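Local coordinates for protein ribokinase (Arabidopsis thaliana, PDB 6ILS) that catalyses the magnesium-dependent transfer of a phosphoryl group from ATP to O-5 of D-ribose, yielding D-ribose 5-phosphate, at residues P3-V8 / Y54-V59; G39-N44 / Q142-D147; L279-A284 / K307-S312. One frame throughout, in Å; residues are numbered along the deposited sequence.

Contact 1 of 3, residues P3-V8 / Y54-V59; sequences PPLVVV and YPTYFV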
loop_
_atom_site.group_PDB
_atom_site.type_symbol
_atom_site.label_atom_id
_atom_site.label_comp_id
_atom_site.label_asym_id
_atom_site.label_seq_id
_atom_site.Cartn_x
_atom_site.Cartn_y
_atom_site.Cartn_z
ATOM N N PRO B 3 -9.359 35.346 0.535
ATOM C CA PRO B 3 -9.042 34.556 1.726
ATOM C C PRO B 3 -9.334 33.082 1.471
ATOM O O PRO B 3 -10.453 32.713 1.128
ATOM C CB PRO B 3 -9.953 35.155 2.813
ATOM C CG PRO B 3 -10.962 35.990 2.073
ATOM C CD PRO B 3 -10.271 36.464 0.839
ATOM N N PRO B 4 -8.304 32.247 1.608
ATOM C CA PRO B 4 -8.361 30.889 1.074
ATOM C C PRO B 4 -9.194 29.924 1.880
ATOM O O PRO B 4 -9.414 30.110 3.087
ATOM C CB PRO B 4 -6.892 30.449 1.103
ATOM C CG PRO B 4 -6.315 31.218 2.250
ATOM C CD PRO B 4 -6.983 32.564 2.177
ATOM N N LEU B 5 -9.647 28.876 1.192
ATOM C CA LEU B 5 -10.137 27.684 1.872
ATOM C C LEU B 5 -8.948 26.983 2.493
ATOM O O LEU B 5 -7.995 26.603 1.796
ATOM C CB LEU B 5 -10.868 26.738 0.908
ATOM C CG LEU B 5 -11.055 25.289 1.386
ATOM C CD1 LEU B 5 -12.014 25.232 2.564
ATOM C CD2 LEU B 5 -11.565 24.402 0.243
ATOM N N VAL B 6 -8.985 26.813 3.809
ATOM C CA VAL B 6 -7.913 26.082 4.477
ATOM C C VAL B 6 -8.422 24.798 5.102
ATOM O O VAL B 6 -9.291 24.801 5.972
ATOM C CB VAL B 6 -7.228 26.938 5.546
ATOM C CG1 VAL B 6 -6.156 26.110 6.260
ATOM C CG2 VAL B 6 -6.636 28.160 4.901
ATOM N N VAL B 7 -7.891 23.683 4.609
ATOM C CA VAL B 7 -8.265 22.362 5.069
ATOM C C VAL B 7 -7.162 21.829 5.959
ATOM O O VAL B 7 -6.014 21.680 5.521
ATOM C CB VAL B 7 -8.490 21.376 3.880
ATOM C CG1 VAL B 7 -8.948 20.018 4.388
ATOM C CG2 VAL B 7 -9.498 21.972 2.869
ATOM N N VAL B 8 -7.500 21.560 7.211
ATOM C CA VAL B 8 -6.566 20.931 8.113
ATOM C C VAL B 8 -7.065 19.531 8.360
ATOM O O VAL B 8 -8.180 19.328 8.847
ATOM C CB VAL B 8 -6.428 21.706 9.443
ATOM C CG1 VAL B 8 -5.339 21.045 10.313
ATOM C CG2 VAL B 8 -6.088 23.172 9.161
ATOM N N TYR B 54 -11.023 27.638 -6.213
ATOM C CA TYR B 54 -10.940 28.556 -5.057
ATOM C C TYR B 54 -9.571 28.350 -4.410
ATOM O O TYR B 54 -9.197 27.221 -4.300
ATOM C CB TYR B 54 -12.052 28.353 -4.039
ATOM C CG TYR B 54 -12.171 29.549 -3.138
ATOM C CD1 TYR B 54 -12.868 30.667 -3.542
ATOM C CD2 TYR B 54 -11.523 29.590 -1.924
ATOM C CE1 TYR B 54 -12.951 31.786 -2.741
ATOM C CE2 TYR B 54 -11.591 30.700 -1.115
ATOM C CZ TYR B 54 -12.301 31.804 -1.528
ATOM O OH TYR B 54 -12.377 32.893 -0.730
ATOM N N PRO B 55 -8.826 29.418 -4.061
ATOM C CA PRO B 55 -7.507 29.301 -3.459
ATOM C C PRO B 55 -7.604 28.353 -2.263
ATOM O O PRO B 55 -8.278 28.676 -1.376
ATOM C CB PRO B 55 -7.206 30.704 -2.927
ATOM C CG PRO B 55 -8.053 31.606 -3.753
ATOM C CD PRO B 55 -9.238 30.799 -4.207
ATOM N N THR B 56 -6.858 27.258 -2.301
ATOM C CA THR B 56 -7.006 26.219 -1.278
ATOM C C THR B 56 -5.659 25.747 -0.729
ATOM O O THR B 56 -4.759 25.397 -1.500
ATOM C CB THR B 56 -7.767 25.003 -1.850
ATOM O OG1 THR B 56 -9.080 25.411 -2.258
ATOM C CG2 THR B 56 -7.895 23.902 -0.806
ATOM N N TYR B 57 -5.527 25.746 0.597
ATOM C CA TYR B 57 -4.357 25.241 1.294
ATOM C C TYR B 57 -4.713 23.954 2.021
ATOM O O TYR B 57 -5.791 23.850 2.607
ATOM C CB TYR B 57 -3.844 26.261 2.332
ATOM C CG TYR B 57 -3.144 27.436 1.716
ATOM C CD1 TYR B 57 -3.866 28.443 1.092
ATOM C CD2 TYR B 57 -1.761 27.532 1.736
ATOM C CE1 TYR B 57 -3.234 29.513 0.505
ATOM C CE2 TYR B 57 -1.116 28.606 1.149
ATOM C CZ TYR B 57 -1.856 29.591 0.541
ATOM O OH TYR B 57 -1.231 30.662 -0.045
ATOM N N PHE B 58 -3.798 22.991 2.014
ATOM C CA PHE B 58 -3.956 21.789 2.811
ATOM C C PHE B 58 -2.893 21.797 3.896
ATOM O O PHE B 58 -1.699 21.899 3.600
ATOM C CB PHE B 58 -3.838 20.520 1.944
ATOM C CG PHE B 58 -3.830 19.238 2.740
ATOM C CD1 PHE B 58 -4.898 18.917 3.571
ATOM C CD2 PHE B 58 -2.777 18.355 2.645
ATOM C CE1 PHE B 58 -4.918 17.755 4.315
ATOM C CE2 PHE B 58 -2.781 17.171 3.382
ATOM C CZ PHE B 58 -3.861 16.862 4.215
ATOM N N VAL B 59 -3.338 21.716 5.147
ATOM C CA VAL B 59 -2.441 21.576 6.285
ATOM C C VAL B 59 -2.498 20.149 6.807
ATOM O O VAL B 59 -3.539 19.664 7.280
ATOM C CB VAL B 59 -2.800 22.558 7.418
ATOM C CG1 VAL B 59 -1.831 22.383 8.607
ATOM C CG2 VAL B 59 -2.812 23.975 6.895
#

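Contact 2 of 3, residues G39-N44 / Q142-D147; sequences GGKGAN and QREIPD. With RIB (alpha-D-ribofuranose), chain F.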
loop_
_atom_site.group_PDB
_atom_site.type_symbol
_atom_site.label_atom_id
_atom_site.label_comp_id
_atom_site.label_asym_id
_atom_site.label_seq_id
_atom_site.Cartn_x
_atom_site.Cartn_y
_atom_site.Cartn_z
ATOM N N GLY B 39 -5.925 9.761 -1.329
ATOM C CA GLY B 39 -7.188 9.971 -0.650
ATOM C C GLY B 39 -6.982 10.501 0.755
ATOM O O GLY B 39 -5.990 11.168 1.043
ATOM N N GLY B 40 -7.911 10.162 1.635
ATOM C CA GLY B 40 -7.972 10.778 2.943
ATOM C C GLY B 40 -8.986 11.905 2.909
ATOM O O GLY B 40 -9.033 12.678 1.944
ATOM N N LYS B 41 -9.773 12.051 3.977
ATOM C CA LYS B 41 -10.845 13.060 3.956
ATOM C C LYS B 41 -10.299 14.466 3.795
ATOM O O LYS B 41 -10.858 15.253 3.060
ATOM C CB LYS B 41 -11.722 12.953 5.219
ATOM C CG LYS B 41 -12.571 11.698 5.171
ATOM C CD LYS B 41 -13.363 11.415 6.428
ATOM C CE LYS B 41 -14.092 10.061 6.260
ATOM N NZ LYS B 41 -15.096 10.106 5.144
ATOM N N GLY B 42 -9.182 14.778 4.440
ATOM C CA GLY B 42 -8.611 16.107 4.341
ATOM C C GLY B 42 -8.072 16.389 2.953
ATOM O O GLY B 42 -8.364 17.430 2.381
ATOM N N ALA B 43 -7.271 15.468 2.417
ATOM C CA ALA B 43 -6.706 15.674 1.085
ATOM C C ALA B 43 -7.831 15.724 0.046
ATOM O O ALA B 43 -7.767 16.513 -0.891
ATOM C CB ALA B 43 -5.678 14.563 0.730
ATOM N N ASN B 44 -8.849 14.889 0.215
ATOM C CA ASN B 44 -10.001 14.904 -0.705
ATOM C C ASN B 44 -10.670 16.258 -0.727
ATOM O O ASN B 44 -11.003 16.792 -1.783
ATOM C CB ASN B 44 -11.051 13.860 -0.323
ATOM C CG ASN B 44 -10.619 12.451 -0.627
ATOM O OD1 ASN B 44 -9.640 12.221 -1.332
ATOM N ND2 ASN B 44 -11.384 11.484 -0.128
ATOM N N GLN B 142 -11.946 17.445 9.678
ATOM C CA GLN B 142 -12.646 16.171 9.771
ATOM C C GLN B 142 -12.153 15.442 11.028
ATOM O O GLN B 142 -11.474 16.039 11.855
ATOM C CB GLN B 142 -12.423 15.297 8.528
ATOM C CG GLN B 142 -12.316 16.084 7.222
ATOM C CD GLN B 142 -10.973 16.808 7.085
ATOM O OE1 GLN B 142 -9.904 16.275 7.445
ATOM N NE2 GLN B 142 -11.026 18.019 6.578
ATOM N N ARG B 143 -12.470 14.158 11.158
ATOM C CA ARG B 143 -12.045 13.441 12.356
ATOM C C ARG B 143 -11.086 12.302 12.066
ATOM O O ARG B 143 -11.294 11.166 12.492
ATOM C CB ARG B 143 -13.269 12.963 13.106
ATOM C CG ARG B 143 -14.135 14.150 13.468
ATOM C CD ARG B 143 -14.850 13.978 14.783
ATOM N NE ARG B 143 -13.951 13.740 15.915
ATOM C CZ ARG B 143 -14.108 12.725 16.758
ATOM N NH1 ARG B 143 -15.100 11.866 16.559
ATOM N NH2 ARG B 143 -13.279 12.552 17.780
ATOM N N GLU B 144 -10.011 12.645 11.364
ATOM C CA GLU B 144 -8.959 11.688 10.998
ATOM C C GLU B 144 -7.581 12.207 11.412
ATOM O O GLU B 144 -6.552 11.697 10.960
ATOM C CB GLU B 144 -9.006 11.408 9.477
ATOM C CG GLU B 144 -10.256 10.668 9.033
ATOM C CD GLU B 144 -10.177 10.129 7.593
ATOM O OE1 GLU B 144 -9.473 10.726 6.739
ATOM O OE2 GLU B 144 -10.812 9.085 7.332
ATOM N N ILE B 145 -7.574 13.240 12.253
ATOM C CA ILE B 145 -6.369 13.712 12.947
ATOM C C ILE B 145 -6.768 13.921 14.430
ATOM O O ILE B 145 -7.963 13.865 14.764
ATOM C CB ILE B 145 -5.784 15.020 12.338
ATOM C CG1 ILE B 145 -6.697 16.208 12.643
ATOM C CG2 ILE B 145 -5.544 14.881 10.823
ATOM C CD1 ILE B 145 -6.170 17.538 12.223
ATOM N N PRO B 146 -5.787 14.125 15.327
ATOM C CA PRO B 146 -6.168 14.136 16.755
ATOM C C PRO B 146 -7.153 15.233 17.176
ATOM O O PRO B 146 -7.060 16.351 16.704
ATOM C CB PRO B 146 -4.824 14.347 17.469
ATOM C CG PRO B 146 -3.824 13.734 16.548
ATOM C CD PRO B 146 -4.323 14.055 15.154
ATOM N N ASP B 147 -8.066 14.894 18.084
ATOM C CA ASP B 147 -8.985 15.864 18.682
ATOM C C ASP B 147 -8.257 17.126 19.134
ATOM O O ASP B 147 -8.749 18.239 18.968
ATOM C CB ASP B 147 -9.721 15.241 19.878
ATOM C CG ASP B 147 -10.787 14.232 19.462
ATOM O OD1 ASP B 147 -11.330 14.352 18.347
ATOM O OD2 ASP B 147 -11.095 13.319 20.263
HETATM O O5 RIB F . -14.018 9.971 2.455
HETATM C C5 RIB F . -13.069 9.208 1.758
HETATM C C4 RIB F . -11.959 8.962 2.556
HETATM O O4 RIB F . -12.317 8.344 3.885
HETATM C C3 RIB F . -11.148 7.808 1.824
HETATM O O3 RIB F . -10.232 8.456 0.816
HETATM C C2 RIB F . -10.618 7.116 2.728
HETATM O O2 RIB F . -9.142 7.250 2.782
HETATM C C1 RIB F . -11.306 7.570 4.179
HETATM O O1 RIB F . -10.386 8.250 4.952
#

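Contact 3 of 3, residues L279-A284 / K307-S312; sequences LRFAAA and KLLKFS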
loop_
_atom_site.group_PDB
_atom_site.type_symbol
_atom_site.label_atom_id
_atom_site.label_comp_id
_atom_site.label_asym_id
_atom_site.label_seq_id
_atom_site.Cartn_x
_atom_site.Cartn_y
_atom_site.Cartn_z
ATOM N N LEU B 279 -26.265 24.633 -1.023
ATOM C CA LEU B 279 -26.713 23.250 -1.036
ATOM C C LEU B 279 -26.824 22.689 -2.453
ATOM O O LEU B 279 -26.456 21.543 -2.707
ATOM C CB LEU B 279 -28.062 23.121 -0.335
ATOM C CG LEU B 279 -28.072 23.028 1.192
ATOM C CD1 LEU B 279 -29.496 22.848 1.691
ATOM C CD2 LEU B 279 -27.210 21.868 1.682
ATOM N N ARG B 280 -27.363 23.493 -3.363
ATOM C CA ARG B 280 -27.523 23.042 -4.749
ATOM C C ARG B 280 -26.184 22.757 -5.393
ATOM O O ARG B 280 -26.010 21.740 -6.073
ATOM C CB ARG B 280 -28.268 24.101 -5.577
ATOM C CG ARG B 280 -29.633 23.649 -6.063
ATOM C CD ARG B 280 -30.138 24.552 -7.196
ATOM N NE ARG B 280 -30.176 23.855 -8.479
ATOM C CZ ARG B 280 -29.975 24.446 -9.653
ATOM N NH1 ARG B 280 -29.701 25.743 -9.714
ATOM N NH2 ARG B 280 -30.022 23.738 -10.770
ATOM N N PHE B 281 -25.257 23.691 -5.204
ATOM C CA PHE B 281 -23.900 23.595 -5.736
ATOM C C PHE B 281 -23.182 22.368 -5.197
ATOM O O PHE B 281 -22.554 21.617 -5.952
ATOM C CB PHE B 281 -23.149 24.884 -5.403
ATOM C CG PHE B 281 -21.766 24.969 -5.959
ATOM C CD1 PHE B 281 -21.552 25.428 -7.263
ATOM C CD2 PHE B 281 -20.670 24.634 -5.174
ATOM C CE1 PHE B 281 -20.263 25.528 -7.776
ATOM C CE2 PHE B 281 -19.384 24.729 -5.676
ATOM C CZ PHE B 281 -19.177 25.179 -6.996
ATOM N N ALA B 282 -23.302 22.135 -3.891
ATOM C CA ALA B 282 -22.742 20.932 -3.273
ATOM C C ALA B 282 -23.344 19.651 -3.840
ATOM O O ALA B 282 -22.629 18.684 -4.119
ATOM C CB ALA B 282 -22.941 20.980 -1.714
ATOM N N ALA B 283 -24.666 19.639 -4.020
ATOM C CA ALA B 283 -25.342 18.459 -4.557
ATOM C C ALA B 283 -24.878 18.156 -5.976
ATOM O O ALA B 283 -24.680 16.998 -6.337
ATOM C CB ALA B 283 -26.844 18.661 -4.515
ATOM N N ALA B 284 -24.706 19.200 -6.775
ATOM C CA ALA B 284 -24.242 19.031 -8.151
ATOM C C ALA B 284 -22.828 18.480 -8.163
ATOM O O ALA B 284 -22.510 17.588 -8.946
ATOM C CB ALA B 284 -24.307 20.362 -8.905
ATOM N N LYS B 307 -22.524 23.809 -15.037
ATOM C CA LYS B 307 -23.311 23.315 -16.192
ATOM C C LYS B 307 -24.388 22.365 -15.673
ATOM O O LYS B 307 -25.482 22.460 -16.114
ATOM C CB LYS B 307 -22.414 22.637 -17.221
ATOM C CG LYS B 307 -23.073 22.322 -18.552
ATOM C CD LYS B 307 -22.207 21.502 -19.475
ATOM C CE LYS B 307 -22.748 21.350 -20.884
ATOM N NZ LYS B 307 -22.387 20.055 -21.501
ATOM N N LEU B 308 -24.040 21.498 -14.736
ATOM C CA LEU B 308 -25.056 20.578 -14.231
ATOM C C LEU B 308 -26.157 21.372 -13.537
ATOM O O LEU B 308 -27.334 21.050 -13.662
ATOM C CB LEU B 308 -24.438 19.547 -13.276
ATOM C CG LEU B 308 -25.343 18.425 -12.761
ATOM C CD1 LEU B 308 -26.056 17.633 -13.911
ATOM C CD2 LEU B 308 -24.538 17.474 -11.887
ATOM N N LEU B 309 -25.778 22.429 -12.831
ATOM C CA LEU B 309 -26.766 23.294 -12.166
ATOM C C LEU B 309 -27.702 23.982 -13.139
ATOM O O LEU B 309 -28.898 24.108 -12.889
ATOM C CB LEU B 309 -26.062 24.363 -11.328
ATOM C CG LEU B 309 -25.434 23.859 -10.032
ATOM C CD1 LEU B 309 -24.643 24.986 -9.352
ATOM C CD2 LEU B 309 -26.517 23.355 -9.119
ATOM N N LYS B 310 -27.136 24.464 -14.234
ATOM C CA LYS B 310 -27.916 25.122 -15.260
ATOM C C LYS B 310 -28.997 24.189 -15.781
ATOM O O LYS B 310 -30.144 24.595 -15.941
ATOM C CB LYS B 310 -27.011 25.569 -16.405
ATOM C CG LYS B 310 -27.702 26.439 -17.436
ATOM C CD LYS B 310 -26.743 26.855 -18.538
ATOM C CE LYS B 310 -27.477 27.603 -19.638
ATOM N NZ LYS B 310 -26.567 27.947 -20.768
ATOM N N PHE B 311 -28.626 22.931 -16.018
ATOM C CA PHE B 311 -29.506 22.026 -16.766
ATOM C C PHE B 311 -30.313 21.040 -15.922
ATOM O O PHE B 311 -31.100 20.259 -16.473
ATOM C CB PHE B 311 -28.673 21.282 -17.817
ATOM C CG PHE B 311 -28.181 22.185 -18.909
ATOM C CD1 PHE B 311 -29.061 23.060 -19.541
ATOM C CD2 PHE B 311 -26.843 22.209 -19.268
ATOM C CE1 PHE B 311 -28.616 23.925 -20.537
ATOM C CE2 PHE B 311 -26.394 23.071 -20.266
ATOM C CZ PHE B 311 -27.283 23.931 -20.893
ATOM N N SER B 312 -30.175 21.113 -14.602
ATOM C CA SER B 312 -30.833 20.163 -13.699
ATOM C C SER B 312 -31.961 20.717 -12.826
ATOM O O SER B 312 -32.898 19.979 -12.498
ATOM C CB SER B 312 -29.799 19.526 -12.760
ATOM O OG SER B 312 -29.098 18.496 -13.417
#

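Contact 1 of 3, residues P3-V8 / Y54-V59
L5 and V7 of strand 5-8 trade backbone hydrogen bonds with P55, Y57 and V59 in a regular parallel ladder. L5 N donates to P55 O (2.9 Å), Y57 N to L5 O, V7 N to Y57 O and V59 N to V7 O (2.7 Å). The first is the most bent, with 138° at the hydrogen, whereas the last two are almost straight. CA-H...O contacts from T56 to L5 O and from F58 to V7 O supplement the ladder.

A side-chain bond extends the pairing before the strands begin. Y54 OH donates to P3 O at 2.7 Å, tilted 29° from the carbonyl plane, and P55 CD lies over one face of the same ring. CG of Y54 stands anti to the backbone N (chi1 -162°), on the side of the carbonyl carbon, and the ring beyond it meets the P3-L5 backbone with its edge. A phenylalanine here would probably leave P3 O without this donor and the ring freer to shift where the pairing begins. T56 OG1 donates to Y54 O within its own segment, from above the carbonyl plane.

Apolar contacts divide between the two sides of the pair. On the side of Y57, P4 CB, just ahead of the strand, meets the ring edge at Y57 CD1 (3.6 Å), V6 CG1 approaches V59 CG2 (4.0 Å), and V8 lies alongside V59, with V8 CG2 3.8 Å from V59 CB. On the other, L5 and T56 run side by side, L5 CD2 being 3.8 Å from T56 CG2.

Strand 138-143 hydrogen-bonds to V6 and V8 on the other edge of strand 5-8, making the latter an interior strand of the large sheet. Helix 41-51 packs against V7, T56 and F58, and helix 131-134 against V6, V8, Y57 and V59, giving the alpha/beta/alpha layering of a PfkB kinase.

Contact 2 of 3, residues G39-N44 / Q142-D147
The first turn of helix 41-51 faces the end of strand 138-143, G42 and Q142 approaching most closely with their CA atoms 6.8 Å apart. G40 is the N-cap residue, and its phi of 97° would jam a side chain against the preceding carbonyl. One hydrogen bond joins the segments: K41 N donates to E144 OE1 at 3.1 Å, meeting the oxygen on its syn side, 34° out of the carboxylate plane.

S10 OG also hydrogen-bonds to E144 OE1, so two partners hold this oxygen, while E144 OE2 accepts from ribose O1 at 2.6 Å. K41 and E144 cross at about a right angle; the lysine chain bends at its end (chi4 -64°), and K41 NZ donates to ribose O5 at 2.9 Å. Q142 folds its amide against G42, with Q142 OE1 3.4 Å from G42 CA, where a side chain on G42 would be tight; Q142 NE2 is bound by Q45.

G40 N adds a bond to ribose O3 (3.0 Å), and N44 ND2 a weak one. Together with N12, D14 and D259, these groups form the sugar pocket, built on the glycine-rich G39-N44 helix start of the PfkB family.

Contact 3 of 3, residues L279-A284 / K307-S312
L309 is the bump of this interface, its isobutyl group filling a hollow made by R280, F281 and A284, one helical turn of 279-284. CG stands anti to the carbonyl carbon (chi1 -74°), and the two methyls beyond it diverge. L309 CD2 rests 3.7 Å from A284 CB and also lies over the centre of one face of the R280 guanidinium, 3.6 Å above its plane. L309 CD1 takes the other side of the hollow, reaching F281 CD1 at the ring edge (3.8 Å), the two side chains crossing at about a right angle.

R280 forms one wall of the hollow, its chain sliding past L309 in the opposite direction and bent at chi3 (111°). R280 NH2 approaches L309 O, but at 2.4 Å the modelled hydrogen bond is too short to be trusted in detail. The neighbouring bump is L308, whose CD2 sits 3.6 Å from A284 O; the small A284 thus receives both leucines.

The axes of the two short segments cross at 108° and approach to 9.6 Å. F281 also touches A264 and A268 of helix 257-270, and V305 also meets A284. The arrangement is plain helix-helix packing, in which the C-terminal helix of the ribokinase fold lies across helix 275-289.

In the fold
Contacts 1 and 2 belong to one framework, their centres 14 Å apart. Strand 5-8 of contact 1 neighbours strand 138-143 of contact 2 in the nine-stranded sheet; helix 41-51 is followed by strand 56-63, and the segments of the two contacts alternate along the chain. They also touch, V7 CG1 lying 3.3 Å from G42 O, so the paired strands back the helix start that carries part of the ribose pocket. Contact 3 follows both in sequence and stands apart, its centre about 23 Å from that of contact 1 and about 26 Å from that of contact 2. It joins two late helices, with the L308 side chain about 7 Å from the bound ATP. The sugar side is thus assembled from distant segments, the C-terminal packing from nearer ones.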